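PDB 4PFI: TRAP dicarboxylate transporter-DctP subunit from Marinobacter aquaeolei, which probably captures a small organic acid in the periplasm and delivers it to a TRAP-type membrane transporter. Local coordinates for residues 159-164 with 235-240; 176-181 with 197-202; 205-210 with 230-235. All coordinates share one frame; numbering follows the deposited sequence.

In the fold
The three contacts build one side of this solute-binding protein, caught open and without solute. Contacts 1 and 2 belong to the same mixed sheet, their centres about 14 Å apart, and meet where the T163 carbonyl packs on the F179 ring. Contact 3 packs helix 203-212 on the loop that leads into strand 236-239 and lies about 13 Å, centre to centre, from each of the others. It shares N235 with contact 1, and T163 OG1 probably hydrogen-bonds to Q234 OE1 at 2.6 Å, which ties the strand to the loop. Both contacts therefore reach the sodium ion, whose site G298 completes. Contact 2 runs on into helix 203-212 of contact 3, with T201 packing against V206 and D209.

Contact 1 (159-164 with 235-240); sequences WMTWTA and NVLTMA. With NA (sodium ion), chain B.
W162 and T238 grip each other through both backbone groups, T238 N to W162 O at 2.7 Å and W162 N to T238 O at 3.0 Å, making a hydrogen-bonded antiparallel pair. A164 and V236 repeat this two residues on. Here A164 O takes a second donor, N235 N at 3.1 Å, and the two N-H groups approach it from opposite faces of its carbonyl plane: a classic beta bulge. From within the bulge, the N235 side chain binds the sodium ion through OD1 at 2.3 Å. At the other end a water links M160 O, T238 O and A240 N.

Beyond the backbone, the A240 methyl sits over one face of the W162 six-membered ring, CB 3.8 Å from its centroid, a CH-pi contact. On the other side of the sheet, with OG1 beside the backbone N (chi1 -70°), T161 CG2 lies anti to that N and presses on L237 CG at 3.3 Å, while T163 CG2 meets L237 CD1 and the bent selenomethionine M239 brings CE to T161 OG1.

F174, F191 and F312 set edge-to-face rings around W162. Helix 222-228 covers T161, T163 and M239, and strands 217-220 and 300-303 flank the pair.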
# COMPACT_ATOMS: atom_id res chain seq x y z
N TRP A 159 -4.04 4.96 -5.86
CA TRP A 159 -4.13 6.17 -5.09
C TRP A 159 -4.99 5.95 -3.84
O TRP A 159 -6.11 5.44 -3.94
CB TRP A 159 -4.79 7.24 -5.95
CG TRP A 159 -3.88 7.93 -6.90
CD1 TRP A 159 -3.94 7.91 -8.25
CD2 TRP A 159 -2.74 8.73 -6.56
NE1 TRP A 159 -2.90 8.65 -8.79
CE2 TRP A 159 -2.16 9.17 -7.77
CE3 TRP A 159 -2.16 9.13 -5.35
CZ2 TRP A 159 -1.02 9.99 -7.81
CZ3 TRP A 159 -1.03 9.93 -5.39
CH2 TRP A 159 -0.48 10.36 -6.61
N MSE A 160 -4.51 6.37 -2.66
CA MSE A 160 -5.38 6.40 -1.47
C MSE A 160 -6.53 7.39 -1.75
O MSE A 160 -6.31 8.46 -2.31
CB MSE A 160 -4.62 6.80 -0.21
CG MSE A 160 -3.51 5.82 0.18
SE MSE A 160 -4.20 4.09 0.77
CE MSE A 160 -4.73 4.57 2.62
N THR A 161 -7.74 7.03 -1.34
CA THR A 161 -8.90 7.88 -1.57
C THR A 161 -9.59 8.14 -0.23
O THR A 161 -9.58 7.28 0.64
CB THR A 161 -9.86 7.18 -2.55
OG1 THR A 161 -9.26 7.16 -3.86
CG2 THR A 161 -11.19 7.91 -2.60
N TRP A 162 -10.13 9.34 -0.03
CA TRP A 162 -10.71 9.69 1.25
C TRP A 162 -12.25 9.60 1.17
O TRP A 162 -12.82 9.97 0.14
CB TRP A 162 -10.35 11.12 1.63
CG TRP A 162 -8.89 11.41 1.74
CD1 TRP A 162 -7.89 10.52 1.84
CD2 TRP A 162 -8.28 12.70 1.80
NE1 TRP A 162 -6.67 11.16 1.97
CE2 TRP A 162 -6.89 12.51 1.94
CE3 TRP A 162 -8.77 14.00 1.73
CZ2 TRP A 162 -6.00 13.56 2.02
CZ3 TRP A 162 -7.88 15.05 1.81
CH2 TRP A 162 -6.51 14.82 1.96
N THR A 163 -12.90 9.12 2.22
CA THR A 163 -14.35 9.22 2.32
C THR A 163 -14.72 9.89 3.64
O THR A 163 -13.97 9.83 4.63
CB THR A 163 -15.08 7.83 2.27
OG1 THR A 163 -14.75 7.05 3.41
CG2 THR A 163 -14.68 7.06 1.07
N ALA A 164 -15.89 10.52 3.63
CA ALA A 164 -16.48 11.12 4.78
C ALA A 164 -17.93 11.48 4.43
O ALA A 164 -18.42 11.16 3.34
CB ALA A 164 -15.70 12.36 5.18
N ASN A 235 -20.90 9.74 2.04
CA ASN A 235 -21.55 10.63 1.06
C ASN A 235 -20.56 11.27 0.10
O ASN A 235 -20.93 11.66 -1.01
CB ASN A 235 -22.33 11.74 1.79
CG ASN A 235 -23.69 11.24 2.35
OD1 ASN A 235 -24.26 10.24 1.90
ND2 ASN A 235 -24.22 11.98 3.30
N VAL A 236 -19.29 11.37 0.49
CA VAL A 236 -18.36 12.06 -0.34
C VAL A 236 -17.03 11.31 -0.45
O VAL A 236 -16.39 11.02 0.54
CB VAL A 236 -18.08 13.51 0.17
CG1 VAL A 236 -17.12 14.21 -0.77
CG2 VAL A 236 -19.38 14.30 0.32
N LEU A 237 -16.65 11.01 -1.69
CA LEU A 237 -15.34 10.45 -1.99
C LEU A 237 -14.40 11.57 -2.44
O LEU A 237 -14.62 12.16 -3.50
CB LEU A 237 -15.52 9.44 -3.13
CG LEU A 237 -14.45 8.37 -3.21
CD1 LEU A 237 -15.08 7.12 -2.69
CD2 LEU A 237 -13.98 8.17 -4.63
N THR A 238 -13.40 11.93 -1.63
CA THR A 238 -12.48 13.01 -2.02
C THR A 238 -11.14 12.43 -2.53
O THR A 238 -10.48 11.68 -1.83
CB THR A 238 -12.18 14.03 -0.85
OG1 THR A 238 -13.38 14.68 -0.42
CG2 THR A 238 -11.21 15.09 -1.29
N MSE A 239 -10.73 12.82 -3.73
CA MSE A 239 -9.51 12.31 -4.31
C MSE A 239 -8.47 13.43 -4.26
O MSE A 239 -8.50 14.38 -5.04
CB MSE A 239 -9.81 11.81 -5.73
CG MSE A 239 -11.19 11.00 -5.76
SE MSE A 239 -11.40 10.01 -7.40
CE MSE A 239 -11.19 8.18 -6.73
N ALA A 240 -7.59 13.33 -3.27
CA ALA A 240 -6.55 14.35 -3.08
C ALA A 240 -5.26 13.97 -3.77
O ALA A 240 -4.40 14.81 -3.91
CB ALA A 240 -6.27 14.56 -1.61
NA NA B . -24.28 8.24 0.71
O HOH W 1 -7.40 11.27 -1.26
O HOH W 2 -24.04 6.07 -0.51
O HOH W 3 -24.98 7.22 2.96

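Contact 2 (176-181 with 197-202); sequences GLRFRT and DPVQTP
R178, F179 and R180 run parallel to D197, P198 and V199, the two short strand axes 4.5 Å apart at closest and their directions 38° apart. D197 N bonds L177 O at 2.8 Å, F179 N bonds D197 O, V199 N bonds F179 O and T181 N bonds V199 O, so the donors alternate between strands as parallel pairing requires. F179 N and V199 N come in above the planes of their acceptor carbonyls, whereas T181 N lies nearly in line with the C=O bond of V199.

R178 and D197 lie alongside each other. Bends at chi2 and chi3 fold the arginine back, and NH1 meets D197 OD2 at 3.0 Å on its syn side, a salt bridge made at the guanidinium edge, while V199 CG1 stands 3.6 Å above the centre of the same guanidinium plane. Further on, Q200 NE2 reaches T181 OG1 at 3.3 Å, and T181 CG2 packs beside P198 CB. R180 CB touches V199 CG2, and the chain, bent at chi2, brings NH2 to T181 O at 2.7 Å. A leucine in place of R180 would probably leave the T181 carbonyl without this charged mate.

Helix 185-192 makes the beta-alpha-beta crossover between these strands, F191 stacking on F179; strand 217-220 pairs on the far edge of 178-180, and helix 203-212 touches R180 through F203 and V206.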
# COMPACT_ATOMS: atom_id res chain seq x y z
N GLY A 176 -11.24 18.22 14.23
CA GLY A 176 -12.12 17.53 15.15
C GLY A 176 -12.66 16.19 14.67
O GLY A 176 -13.38 15.50 15.40
N LEU A 177 -12.32 15.81 13.44
CA LEU A 177 -12.82 14.58 12.82
C LEU A 177 -12.09 13.35 13.31
O LEU A 177 -10.86 13.33 13.30
CB LEU A 177 -12.65 14.65 11.30
CG LEU A 177 -13.94 14.93 10.53
CD1 LEU A 177 -14.70 16.09 11.15
CD2 LEU A 177 -13.63 15.18 9.06
N ARG A 178 -12.83 12.34 13.75
CA ARG A 178 -12.21 11.03 13.99
C ARG A 178 -12.03 10.38 12.63
O ARG A 178 -13.01 10.11 11.93
CB ARG A 178 -13.10 10.15 14.87
CG ARG A 178 -13.30 10.69 16.27
CD ARG A 178 -12.27 10.09 17.19
NE ARG A 178 -12.71 8.79 17.67
CZ ARG A 178 -12.18 8.15 18.71
NH1 ARG A 178 -11.17 8.69 19.41
NH2 ARG A 178 -12.67 6.97 19.06
N PHE A 179 -10.79 10.16 12.24
CA PHE A 179 -10.49 9.72 10.89
C PHE A 179 -9.63 8.46 10.95
O PHE A 179 -8.62 8.43 11.65
CB PHE A 179 -9.79 10.85 10.09
CG PHE A 179 -9.79 10.63 8.59
CD1 PHE A 179 -10.88 11.01 7.81
CD2 PHE A 179 -8.71 10.00 7.96
CE1 PHE A 179 -10.88 10.78 6.42
CE2 PHE A 179 -8.71 9.77 6.57
CZ PHE A 179 -9.79 10.15 5.80
N ARG A 180 -10.02 7.40 10.23
CA ARG A 180 -9.34 6.11 10.30
C ARG A 180 -8.19 6.00 9.27
O ARG A 180 -8.39 6.08 8.06
CB ARG A 180 -10.37 4.97 10.24
CG ARG A 180 -9.95 3.66 9.58
CD ARG A 180 -8.85 3.00 10.24
NE ARG A 180 -8.90 1.55 10.09
CZ ARG A 180 -7.84 0.73 10.10
NH1 ARG A 180 -8.01 -0.58 9.99
NH2 ARG A 180 -6.59 1.19 10.20
N THR A 181 -6.98 5.84 9.78
CA THR A 181 -5.76 5.94 8.99
C THR A 181 -5.11 4.56 8.90
O THR A 181 -5.54 3.64 9.60
CB THR A 181 -4.72 6.87 9.69
OG1 THR A 181 -4.31 6.31 10.94
CG2 THR A 181 -5.29 8.27 9.92
N ASP A 197 -8.35 13.69 14.55
CA ASP A 197 -7.98 12.72 15.59
C ASP A 197 -7.96 11.35 14.91
O ASP A 197 -9.01 10.74 14.71
CB ASP A 197 -8.98 12.70 16.75
CG ASP A 197 -8.70 11.57 17.73
OD1 ASP A 197 -7.53 11.13 17.84
OD2 ASP A 197 -9.66 11.10 18.41
N PRO A 198 -6.76 10.88 14.55
CA PRO A 198 -6.60 9.60 13.85
C PRO A 198 -6.83 8.37 14.73
O PRO A 198 -6.34 8.31 15.85
CB PRO A 198 -5.16 9.65 13.37
CG PRO A 198 -4.47 10.54 14.35
CD PRO A 198 -5.47 11.54 14.81
N VAL A 199 -7.57 7.39 14.22
CA VAL A 199 -7.77 6.11 14.91
C VAL A 199 -7.37 4.99 13.97
O VAL A 199 -7.33 5.20 12.76
CB VAL A 199 -9.26 5.90 15.28
CG1 VAL A 199 -9.66 6.84 16.40
CG2 VAL A 199 -10.12 6.15 14.08
N GLN A 200 -7.08 3.82 14.51
CA GLN A 200 -6.78 2.64 13.72
C GLN A 200 -7.72 1.49 14.08
O GLN A 200 -7.32 0.37 14.31
CB GLN A 200 -5.34 2.23 13.93
CG GLN A 200 -4.35 3.30 13.48
CD GLN A 200 -4.20 4.34 14.52
OE1 GLN A 200 -3.98 4.01 15.68
NE2 GLN A 200 -4.32 5.60 14.13
N THR A 201 -8.99 1.81 14.13
CA THR A 201 -10.07 0.84 14.26
C THR A 201 -9.96 -0.37 13.29
O THR A 201 -9.72 -0.17 12.09
CB THR A 201 -11.35 1.54 13.92
OG1 THR A 201 -11.33 2.84 14.54
CG2 THR A 201 -12.55 0.73 14.40
N PRO A 202 -10.10 -1.61 13.81
CA PRO A 202 -10.05 -2.84 13.01
C PRO A 202 -11.05 -2.80 11.87
O PRO A 202 -12.19 -2.33 12.03
CB PRO A 202 -10.45 -3.93 14.01
CG PRO A 202 -10.11 -3.36 15.34
CD PRO A 202 -10.37 -1.89 15.23

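Contact 3 (205-210 with 230-235); sequences QVYSDL and FHEVQN. With NA (sodium ion), chain B.
Y207 reaches out from helix 203-212 across the turn at 230-235, touching three of its residues in succession. Its CB starts the contact against F230 CE1, 4.2 Å away. With CG anti to the backbone N (chi1 179°), the ring is thrown clear of the helix and over V233. CE1, CE2 and CZ then all meet V233 CG1, which stands over one face of the ring, offset toward the rim and 4.0 Å from its centroid: a CH-pi contact. At the tip, OH donates to E232 OE1 at 2.9 Å. The carboxylate oxygen lies at the ring edge and accepts on its anti lone pair, away from the other oxygen; the carboxylate plane stands 83° from that of the ring.

Deeper in, the F230 ring packs against the helix. V206 CG1 lies over its face, 3.4 Å from CZ, and the backbone N of Y207 comes near CE1. One turn later L210 packs on the same loop: CD1 on F230 CG and CB on V233 CG2 at 3.8 Å. The L210 and Q234 side chains cross at about a right angle, CD2 meeting Q234 OE1 at 3.7 Å. That amide is buried but well supplied, NE2 donating to V233 O at 3.0 Å and OE1 bonded to T163 OG1 in the neighbouring strand.

The contact thus joins a helix to a short 3-10 turn mostly through carbon, with one hydrogen bond near the surface. E232 is likely to be ionised there, the tyrosine hydroxyl helping to stabilise its charge. In the loop after the turn, Q234 O binds the sodium ion directly at 2.4 Å. One of the ion's waters donates to H231 O. Carbon-rich packing against the helix therefore holds a segment whose main-chain oxygens are turned to the metal site.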
# COMPACT_ATOMS: atom_id res chain seq x y z
N GLN A 205 -14.89 -3.62 11.78
CA GLN A 205 -15.75 -2.80 12.61
C GLN A 205 -16.04 -1.45 11.91
O GLN A 205 -16.94 -0.70 12.29
CB GLN A 205 -14.97 -2.58 13.90
CG GLN A 205 -15.55 -1.68 14.88
CD GLN A 205 -14.63 -1.51 16.07
OE1 GLN A 205 -13.84 -2.40 16.38
NE2 GLN A 205 -14.77 -0.38 16.75
N VAL A 206 -15.25 -1.14 10.89
CA VAL A 206 -15.30 0.18 10.30
C VAL A 206 -16.64 0.53 9.67
O VAL A 206 -17.15 1.63 9.87
CB VAL A 206 -14.16 0.38 9.31
CG1 VAL A 206 -14.34 1.65 8.47
CG2 VAL A 206 -12.85 0.42 10.11
N TYR A 207 -17.24 -0.42 8.95
CA TYR A 207 -18.52 -0.18 8.29
C TYR A 207 -19.54 0.35 9.30
O TYR A 207 -20.11 1.41 9.12
CB TYR A 207 -19.02 -1.44 7.58
CG TYR A 207 -20.36 -1.30 6.89
CD1 TYR A 207 -21.56 -1.34 7.61
CD2 TYR A 207 -20.43 -1.15 5.50
CE1 TYR A 207 -22.77 -1.22 6.95
CE2 TYR A 207 -21.63 -1.05 4.84
CZ TYR A 207 -22.80 -1.09 5.56
OH TYR A 207 -24.00 -0.99 4.89
N SER A 208 -19.75 -0.41 10.37
CA SER A 208 -20.71 -0.03 11.38
C SER A 208 -20.31 1.24 12.17
O SER A 208 -21.17 2.07 12.43
CB SER A 208 -21.05 -1.21 12.32
OG SER A 208 -19.90 -1.71 12.96
N ASP A 209 -19.02 1.41 12.52
CA ASP A 209 -18.58 2.68 13.13
C ASP A 209 -18.82 3.88 12.18
O ASP A 209 -19.23 4.95 12.63
CB ASP A 209 -17.10 2.64 13.57
CG ASP A 209 -16.87 1.93 14.93
OD1 ASP A 209 -17.83 1.73 15.72
OD2 ASP A 209 -15.70 1.57 15.22
N LEU A 210 -18.58 3.73 10.88
CA LEU A 210 -18.88 4.82 9.95
C LEU A 210 -20.39 5.12 9.98
O LEU A 210 -20.82 6.28 9.96
CB LEU A 210 -18.49 4.51 8.49
CG LEU A 210 -17.01 4.55 8.13
CD1 LEU A 210 -16.79 4.12 6.68
CD2 LEU A 210 -16.40 5.96 8.38
N PHE A 230 -17.92 0.64 2.17
CA PHE A 230 -17.95 1.94 2.88
C PHE A 230 -18.70 3.02 2.10
O PHE A 230 -19.12 4.04 2.66
CB PHE A 230 -16.52 2.44 3.16
CG PHE A 230 -15.71 1.51 4.01
CD1 PHE A 230 -16.31 0.61 4.86
CD2 PHE A 230 -14.33 1.56 3.96
CE1 PHE A 230 -15.56 -0.23 5.63
CE2 PHE A 230 -13.56 0.72 4.72
CZ PHE A 230 -14.17 -0.18 5.57
N HIS A 231 -18.86 2.81 0.80
CA HIS A 231 -19.53 3.81 0.00
C HIS A 231 -21.03 3.84 0.35
O HIS A 231 -21.69 4.82 0.03
CB HIS A 231 -19.31 3.57 -1.49
CG HIS A 231 -19.82 2.25 -1.98
ND1 HIS A 231 -19.25 1.06 -1.63
CD2 HIS A 231 -20.85 1.97 -2.81
CE1 HIS A 231 -19.92 0.06 -2.21
NE2 HIS A 231 -20.89 0.59 -2.93
N GLU A 232 -21.55 2.79 0.98
CA GLU A 232 -22.96 2.74 1.40
C GLU A 232 -23.24 3.62 2.62
O GLU A 232 -24.37 3.97 2.88
CB GLU A 232 -23.39 1.29 1.74
CG GLU A 232 -23.28 0.32 0.59
CD GLU A 232 -23.63 -1.14 0.92
OE1 GLU A 232 -23.95 -1.51 2.08
OE2 GLU A 232 -23.55 -1.96 -0.02
N VAL A 233 -22.20 3.98 3.37
CA VAL A 233 -22.34 4.65 4.64
C VAL A 233 -21.49 5.93 4.63
O VAL A 233 -21.15 6.48 5.68
CB VAL A 233 -22.01 3.67 5.83
CG1 VAL A 233 -23.07 2.57 5.94
CG2 VAL A 233 -20.60 3.06 5.69
N GLN A 234 -21.18 6.40 3.42
CA GLN A 234 -20.47 7.64 3.23
C GLN A 234 -21.17 8.45 2.11
O GLN A 234 -21.95 7.90 1.34
CB GLN A 234 -18.98 7.40 2.92
CG GLN A 234 -18.15 6.64 3.97
CD GLN A 234 -17.66 7.53 5.11
OE1 GLN A 234 -16.45 7.84 5.22
NE2 GLN A 234 -18.58 7.93 5.98
N ASN A 235 -20.90 9.74 2.04
CA ASN A 235 -21.55 10.63 1.06
C ASN A 235 -20.56 11.27 0.10
O ASN A 235 -20.93 11.66 -1.01
CB ASN A 235 -22.33 11.74 1.79
CG ASN A 235 -23.69 11.24 2.35
OD1 ASN A 235 -24.26 10.24 1.90
ND2 ASN A 235 -24.22 11.98 3.30
NA NA B . -24.28 8.24 0.71
O HOH W 4 -19.18 8.68 9.13
O HOH W 2 -24.04 6.07 -0.51
O HOH W 3 -24.98 7.22 2.96